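Local atomic coordinates of vitamin B12-binding protein (Vibrio cholerae O395, PDB entry 5YSC), a protein that binds vitamin B12 in the periplasm and probably delivers it to BtuC, the membrane-spanning part of the BtuCDF ABC importer. Residues H65-I70 against P90-K95; A150-I155 against Y264-Q269; E113-I118 against K133-F138. All coordinates share one frame; numbering follows the deposited sequence.

Interaction 1: H65-I70 against P90-K95; sequences HQTINI and PRELAK
Glu92 starts with CG beside its backbone N (chi1 -84°) and then bends at chi2 (105°), which turns CD away from an extended course, while Ile70 holds CD1 anti to its CA (chi2 178°), an extended branch that carries the methyl to the helix. Ile70 CD1 lies 3.6 Å from Lys95 CE and 3.8 Å from Glu92 CG: one methyl is set against the aliphatic parts of two charged side chains, and the Ile70 and Lys95 side chains cross at about a right angle. Ile68 and Glu92 slide past each other in opposite directions, with Ile68 CB 4.0 Å from Glu92 CB. Farther out on Ile68, CD1 meets Leu93 CD2 at 3.9 Å, the purely apolar end of the contact. The carboxylate ends beside the loop backbone, where Glu92 OE1 is 3.6 Å from Ile68 N, too loose to count as a bond, and that buried N-H has no partner in the model. A water makes the polar link: it donates to Gln66 O at 2.6 Å and to Glu92 OE1 at 2.7 Å, bridging two acceptors that could not bond to each other directly.

The 65-70 loop starts at the vitamin pocket, where His65 N makes a weak hydrogen bond to cyanocobalamin, and ends as Asn69 caps helix 70-76 through OD1 to Lys72 N. Ile70 neighbours Glu71, predicted to matter for BtuC binding. Helix 90-98 flanks this loop on the lobe of the parallel sheet 43-45, 23-25, 80-83, 103-105, and Ile68 and Leu93 both rest on Leu26, just past strand 23-25.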
# COMPACT_ATOMS: atom_id res chain seq x y z
N HIS A 65 9.03 -11.43 0.18
CA HIS A 65 7.62 -11.79 0.09
C HIS A 65 7.35 -13.22 0.49
O HIS A 65 6.20 -13.57 0.75
CB HIS A 65 7.10 -11.57 -1.33
CG HIS A 65 7.78 -12.43 -2.36
ND1 HIS A 65 7.11 -13.38 -3.10
CD2 HIS A 65 9.07 -12.47 -2.77
CE1 HIS A 65 7.96 -13.95 -3.94
NE2 HIS A 65 9.15 -13.42 -3.76
N GLN A 66 8.38 -14.05 0.52
CA GLN A 66 8.20 -15.46 0.82
C GLN A 66 8.77 -15.87 2.18
O GLN A 66 8.30 -16.82 2.78
CB GLN A 66 8.81 -16.33 -0.29
CG GLN A 66 10.20 -15.90 -0.71
CD GLN A 66 10.54 -16.33 -2.13
OE1 GLN A 66 9.75 -17.00 -2.79
NE2 GLN A 66 11.73 -15.96 -2.58
N THR A 67 9.77 -15.13 2.66
CA THR A 67 10.53 -15.55 3.82
C THR A 67 10.92 -14.39 4.72
O THR A 67 11.44 -13.38 4.24
CB THR A 67 11.82 -16.24 3.38
OG1 THR A 67 11.58 -16.93 2.15
CG2 THR A 67 12.30 -17.19 4.45
N ILE A 68 10.79 -14.61 6.03
CA ILE A 68 11.43 -13.77 7.04
C ILE A 68 12.68 -14.49 7.52
O ILE A 68 12.62 -15.66 7.92
CB ILE A 68 10.49 -13.51 8.22
CG1 ILE A 68 9.25 -12.70 7.79
CG2 ILE A 68 11.25 -12.80 9.33
CD1 ILE A 68 8.31 -12.37 8.93
N ASN A 69 13.82 -13.78 7.53
CA ASN A 69 15.09 -14.37 7.91
C ASN A 69 15.24 -14.32 9.42
O ASN A 69 15.85 -13.42 10.01
CB ASN A 69 16.24 -13.65 7.22
CG ASN A 69 17.56 -14.38 7.35
OD1 ASN A 69 17.82 -15.08 8.34
ND2 ASN A 69 18.41 -14.23 6.34
N ILE A 70 14.68 -15.34 10.08
CA ILE A 70 14.67 -15.34 11.54
C ILE A 70 16.07 -15.49 12.10
O ILE A 70 16.36 -14.94 13.16
CB ILE A 70 13.74 -16.43 12.11
CG1 ILE A 70 12.30 -16.06 11.77
CG2 ILE A 70 13.91 -16.58 13.65
CD1 ILE A 70 11.29 -17.03 12.21
N PRO A 90 2.58 -16.07 8.15
CA PRO A 90 2.05 -16.23 9.51
C PRO A 90 2.91 -17.06 10.44
O PRO A 90 3.01 -16.75 11.63
CB PRO A 90 0.70 -16.92 9.27
CG PRO A 90 0.31 -16.54 7.92
CD PRO A 90 1.56 -16.35 7.12
N ARG A 91 3.49 -18.15 9.94
CA ARG A 91 4.28 -19.01 10.81
C ARG A 91 5.49 -18.27 11.36
O ARG A 91 5.82 -18.41 12.54
CB ARG A 91 4.74 -20.25 10.03
CG ARG A 91 5.67 -21.16 10.82
CD ARG A 91 6.03 -22.41 10.06
NE ARG A 91 7.04 -23.20 10.75
CZ ARG A 91 6.79 -24.09 11.71
NH1 ARG A 91 7.80 -24.75 12.26
NH2 ARG A 91 5.56 -24.30 12.14
N GLU A 92 6.16 -17.49 10.51
CA GLU A 92 7.37 -16.83 10.98
C GLU A 92 7.06 -15.72 11.98
O GLU A 92 7.83 -15.52 12.94
CB GLU A 92 8.17 -16.32 9.78
CG GLU A 92 9.06 -17.37 9.16
CD GLU A 92 8.53 -17.90 7.86
OE1 GLU A 92 9.22 -17.78 6.81
OE2 GLU A 92 7.39 -18.43 7.89
N LEU A 93 5.96 -14.97 11.78
CA LEU A 93 5.54 -13.99 12.77
C LEU A 93 5.18 -14.66 14.08
O LEU A 93 5.54 -14.19 15.16
CB LEU A 93 4.35 -13.18 12.29
CG LEU A 93 4.50 -12.15 11.21
CD1 LEU A 93 3.17 -11.41 11.07
CD2 LEU A 93 5.63 -11.21 11.55
N ALA A 94 4.46 -15.79 14.00
CA ALA A 94 4.13 -16.51 15.22
C ALA A 94 5.41 -16.93 15.92
O ALA A 94 5.53 -16.80 17.15
CB ALA A 94 3.24 -17.72 14.91
N LYS A 95 6.39 -17.42 15.16
CA LYS A 95 7.68 -17.78 15.76
C LYS A 95 8.28 -16.59 16.49
O LYS A 95 8.74 -16.72 17.63
CB LYS A 95 8.66 -18.29 14.69
CG LYS A 95 9.01 -19.76 14.79
CD LYS A 95 8.76 -20.50 13.50
CE LYS A 95 9.87 -20.29 12.49
NZ LYS A 95 9.50 -20.56 11.04
O HOH W 1 8.40 -18.75 4.46

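Interaction 2: A150-I155 against Y264-Q269; sequences ASNQPI and YLKIAQ
The carboxamides of Gln153 and Gln269 lie nearly coplanar, their planes 14° apart, although the two side chains cross at about a right angle. Gln269 CD comes within 3.5 Å of Gln153 N and 3.8 Å of Gln153 CB; the Gln269 amide is probably turned over in the model. The third amide, that of Asn152, has the helix on one side of its plane: Asn152 OD1 is 3.8 Å from Lys266 CB, and Asn152 ND2 is 3.7 Å from Lys266 N and 4.1 Å from Leu265 CB. These are van der Waals contacts, and the amide's hydrogen bond goes from ND2 to Cys262 O, a turn earlier on the same helix, which fixes the group against it.

Ile155 supplies the apolar part. Its CB faces Leu265 CG at 4.1 Å, and with CD1 turned back from the extended form (chi2 -81°) that methyl lies 4.1 Å from Ala268 CB. The contact thus passes from buried hydrocarbon at Ile155 to polar, more exposed groups at Gln153 and Gln269.

The arrangement joins the stretch leading out of helix 128-148 to the end of the C-terminal helix 254-267. Ile155, at the start of the run into strand 155-159, shares a backbone hydrogen bond with Val185 of the edge strand 184-186. Val210 of strand 210-213 touches both Ile155 and Ala268, Phe212 of that strand touches Leu265, and Cys182, disulfide-linked to Cys262, lies against Asn152 and Leu265.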
# COMPACT_ATOMS: atom_id res chain seq x y z
N ALA A 150 -15.09 14.97 -2.90
CA ALA A 150 -16.43 14.49 -2.58
C ALA A 150 -17.28 14.44 -3.84
O ALA A 150 -17.98 13.45 -4.10
CB ALA A 150 -17.05 15.40 -1.53
N SER A 151 -17.19 15.49 -4.66
CA SER A 151 -18.05 15.63 -5.83
C SER A 151 -17.93 14.46 -6.79
O SER A 151 -18.84 14.24 -7.60
CB SER A 151 -17.74 16.93 -6.57
OG SER A 151 -16.50 17.47 -6.15
N ASN A 152 -16.83 13.70 -6.73
CA ASN A 152 -16.70 12.53 -7.58
C ASN A 152 -17.94 11.65 -7.42
O ASN A 152 -18.46 11.47 -6.32
CB ASN A 152 -15.44 11.73 -7.26
CG ASN A 152 -14.15 12.45 -7.67
OD1 ASN A 152 -14.15 13.66 -7.91
ND2 ASN A 152 -13.06 11.70 -7.76
N GLN A 153 -18.41 11.11 -8.54
CA GLN A 153 -19.50 10.16 -8.61
C GLN A 153 -18.94 8.76 -8.73
O GLN A 153 -17.80 8.57 -9.14
CB GLN A 153 -20.40 10.44 -9.82
CG GLN A 153 -21.09 11.79 -9.82
CD GLN A 153 -22.54 11.69 -9.39
OE1 GLN A 153 -23.33 10.97 -10.00
NE2 GLN A 153 -22.89 12.40 -8.33
N PRO A 154 -19.75 7.75 -8.41
CA PRO A 154 -19.26 6.36 -8.46
C PRO A 154 -18.80 5.97 -9.85
O PRO A 154 -19.53 6.11 -10.84
CB PRO A 154 -20.48 5.54 -8.04
CG PRO A 154 -21.29 6.49 -7.23
CD PRO A 154 -21.13 7.81 -7.88
N ILE A 155 -17.58 5.46 -9.91
CA ILE A 155 -17.02 4.96 -11.14
C ILE A 155 -16.54 3.53 -10.94
O ILE A 155 -15.87 3.24 -9.96
CB ILE A 155 -15.82 5.80 -11.60
CG1 ILE A 155 -16.22 7.27 -11.76
CG2 ILE A 155 -15.25 5.25 -12.88
CD1 ILE A 155 -16.90 7.55 -13.06
N TYR A 264 -7.88 11.07 -11.58
CA TYR A 264 -8.28 10.24 -12.71
C TYR A 264 -9.76 9.86 -12.67
O TYR A 264 -10.44 9.87 -13.70
CB TYR A 264 -7.43 8.97 -12.76
CG TYR A 264 -6.08 9.15 -13.44
CD1 TYR A 264 -5.99 9.75 -14.70
CD2 TYR A 264 -4.89 8.68 -12.87
CE1 TYR A 264 -4.79 9.91 -15.35
CE2 TYR A 264 -3.67 8.84 -13.53
CZ TYR A 264 -3.63 9.45 -14.77
OH TYR A 264 -2.45 9.63 -15.43
N LEU A 265 -10.27 9.44 -11.50
CA LEU A 265 -11.70 9.16 -11.41
C LEU A 265 -12.54 10.41 -11.64
O LEU A 265 -13.67 10.30 -12.13
CB LEU A 265 -12.02 8.52 -10.07
CG LEU A 265 -12.15 6.99 -10.08
CD1 LEU A 265 -11.41 6.28 -11.19
CD2 LEU A 265 -11.82 6.39 -8.70
N LYS A 266 -12.00 11.59 -11.32
CA LYS A 266 -12.70 12.83 -11.68
C LYS A 266 -12.77 13.01 -13.19
O LYS A 266 -13.84 13.29 -13.74
CB LYS A 266 -12.02 14.03 -11.05
CG LYS A 266 -12.79 15.30 -11.20
CD LYS A 266 -12.01 16.41 -10.60
CE LYS A 266 -12.79 17.67 -10.58
NZ LYS A 266 -11.93 18.82 -10.19
N ILE A 267 -11.64 12.85 -13.88
CA ILE A 267 -11.62 12.91 -15.34
C ILE A 267 -12.65 11.96 -15.93
O ILE A 267 -13.33 12.28 -16.92
CB ILE A 267 -10.21 12.63 -15.87
CG1 ILE A 267 -9.27 13.75 -15.41
CG2 ILE A 267 -10.19 12.53 -17.36
CD1 ILE A 267 -7.80 13.51 -15.66
N ALA A 268 -12.77 10.75 -15.35
CA ALA A 268 -13.63 9.69 -15.87
C ALA A 268 -15.10 10.04 -15.85
O ALA A 268 -15.92 9.29 -16.39
CB ALA A 268 -13.38 8.41 -15.06
N GLN A 269 -15.46 11.14 -15.22
CA GLN A 269 -16.81 11.64 -15.29
C GLN A 269 -17.10 12.31 -16.61
O GLN A 269 -18.26 12.66 -16.85
CB GLN A 269 -17.07 12.63 -14.17
CG GLN A 269 -16.60 12.19 -12.80
CD GLN A 269 -17.74 12.19 -11.83
OE1 GLN A 269 -18.70 11.44 -12.01
NE2 GLN A 269 -17.67 13.07 -10.81

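Interaction 3: E113-I118 against K133-F138; sequences EIADNI and KAAHDF
Phe138 gives up the most surface in this contact, wedging its ring between the two helices against Ile114 and Ala115. Its CG stands anti to the backbone N (chi1 -175°), which carries CG out toward helix 112-122, with the ring beyond it. Ala115 N lies over one face of the ring, and Ala115 CB touches Phe138 CD1 at 3.7 Å. Ile114 comes obliquely and crosses the phenylalanine at about a right angle, its CG2 branch 3.6 Å from Phe138 CE2 and its CB 3.7 Å from Phe138 CZ.

Ile118, one turn on, works with its CG2 branch, which is anti to its own backbone N. That methyl sits 4.0 Å from Ala134 CB and 4.2 Å from Ala135 CB, covering two small side chains at once.

The two segments belong to consecutive helices packed as an antiparallel helical hairpin, with 168° between their directions and axes 8.5 Å apart. Helix 128-148 is the long helix that runs from the first lobe toward the second, as in other vitamin B12 and iron-siderophore binding proteins of this family.

Ala115 and Ala135 have the nearest CA atoms across the contact, and there the small residues let Ala135 CB reach Ala115 O at 3.7 Å. Behind this face, Asn117 ND2 donates to Glu113 O at 2.8 Å, from above the carbonyl plane and from the face opposite that used by Asn117 N. Ile33 of helix 28-36 packs on Ile114 and Ile118, while Leu255 of helix 254-267 touches Phe138.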
# COMPACT_ATOMS: atom_id res chain seq x y z
N GLU A 113 -5.94 4.34 9.25
CA GLU A 113 -4.98 3.47 9.92
C GLU A 113 -3.53 3.89 9.68
O GLU A 113 -2.63 3.55 10.47
CB GLU A 113 -5.20 2.01 9.47
CG GLU A 113 -6.34 1.34 10.26
CD GLU A 113 -6.71 -0.06 9.80
OE1 GLU A 113 -6.36 -0.55 8.70
OE2 GLU A 113 -7.47 -0.68 10.58
N ILE A 114 -3.25 4.59 8.57
CA ILE A 114 -1.88 5.03 8.34
C ILE A 114 -1.48 6.02 9.42
O ILE A 114 -0.40 5.93 10.00
CB ILE A 114 -1.72 5.64 6.92
CG1 ILE A 114 -2.03 4.57 5.86
CG2 ILE A 114 -0.32 6.18 6.73
CD1 ILE A 114 -2.13 5.08 4.46
N ALA A 115 -2.32 7.01 9.66
CA ALA A 115 -2.02 7.95 10.72
C ALA A 115 -1.97 7.24 12.07
O ALA A 115 -1.09 7.52 12.89
CB ALA A 115 -3.05 9.06 10.72
N ASP A 116 -2.89 6.30 12.30
CA ASP A 116 -2.88 5.54 13.55
C ASP A 116 -1.55 4.82 13.73
O ASP A 116 -0.99 4.79 14.83
CB ASP A 116 -4.02 4.49 13.57
CG ASP A 116 -5.42 5.08 13.52
OD1 ASP A 116 -5.64 6.28 13.83
OD2 ASP A 116 -6.31 4.29 13.16
N ASN A 117 -1.06 4.17 12.67
CA ASN A 117 0.25 3.52 12.71
C ASN A 117 1.36 4.49 13.12
O ASN A 117 2.21 4.16 13.95
CB ASN A 117 0.59 2.94 11.33
CG ASN A 117 0.17 1.51 11.15
OD1 ASN A 117 0.92 0.58 11.50
ND2 ASN A 117 -0.93 1.32 10.48
N ILE A 118 1.42 5.67 12.49
CA ILE A 118 2.48 6.62 12.77
C ILE A 118 2.39 7.08 14.22
O ILE A 118 3.42 7.15 14.91
CB ILE A 118 2.40 7.82 11.81
CG1 ILE A 118 2.58 7.33 10.37
CG2 ILE A 118 3.48 8.86 12.17
CD1 ILE A 118 2.32 8.41 9.27
N LYS A 133 3.63 14.92 14.99
CA LYS A 133 3.43 15.91 13.94
C LYS A 133 3.09 15.25 12.61
O LYS A 133 2.18 15.69 11.90
CB LYS A 133 4.68 16.78 13.80
CG LYS A 133 4.55 17.80 12.69
CD LYS A 133 5.81 18.63 12.62
CE LYS A 133 5.88 19.39 11.32
NZ LYS A 133 4.77 20.36 11.28
N ALA A 134 3.82 14.19 12.26
CA ALA A 134 3.56 13.55 10.97
C ALA A 134 2.14 13.02 10.89
O ALA A 134 1.48 13.16 9.86
CB ALA A 134 4.58 12.44 10.74
N ALA A 135 1.65 12.40 11.98
CA ALA A 135 0.28 11.89 11.99
C ALA A 135 -0.73 13.02 11.92
O ALA A 135 -1.77 12.91 11.25
CB ALA A 135 0.05 11.04 13.24
N HIS A 136 -0.43 14.11 12.60
CA HIS A 136 -1.31 15.26 12.59
C HIS A 136 -1.42 15.77 11.17
O HIS A 136 -2.52 16.00 10.67
CB HIS A 136 -0.80 16.37 13.50
CG HIS A 136 -1.49 17.68 13.30
ND1 HIS A 136 -2.64 18.03 13.97
CD2 HIS A 136 -1.21 18.72 12.48
CE1 HIS A 136 -3.03 19.23 13.59
NE2 HIS A 136 -2.17 19.67 12.68
N ASP A 137 -0.28 15.95 10.52
CA ASP A 137 -0.27 16.48 9.16
C ASP A 137 -0.99 15.54 8.21
O ASP A 137 -1.76 15.98 7.35
CB ASP A 137 1.17 16.72 8.69
CG ASP A 137 1.86 17.87 9.42
OD1 ASP A 137 1.16 18.72 9.99
OD2 ASP A 137 3.10 17.92 9.43
N PHE A 138 -0.74 14.24 8.33
CA PHE A 138 -1.45 13.25 7.52
C PHE A 138 -2.95 13.38 7.68
O PHE A 138 -3.71 13.36 6.70
CB PHE A 138 -1.04 11.81 7.91
CG PHE A 138 -1.63 10.75 7.04
CD1 PHE A 138 -2.90 10.30 7.25
CD2 PHE A 138 -0.90 10.19 5.98
CE1 PHE A 138 -3.47 9.34 6.45
CE2 PHE A 138 -1.46 9.23 5.17
CZ PHE A 138 -2.75 8.81 5.38

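In the fold
Interaction 3 is the most buried of the three, and its side-chain contacts are all apolar; interactions 1 and 2 are partly buried and mix hydrocarbon with polar groups. Interactions 1 and 2 each set a loop against a helix, in different lobes and on opposite sides of the chain's centre, their centres about 40 Å apart. Only interaction 1 borders the vitamin, and only it uses a bridging water. Interactions 2 and 3 share helical context: 133-138 lies on helix 128-148, whose end leads into 150-155, and helix 254-267 covers Phe138 near its start and holds 264-267 at its end. None of the three touches another directly.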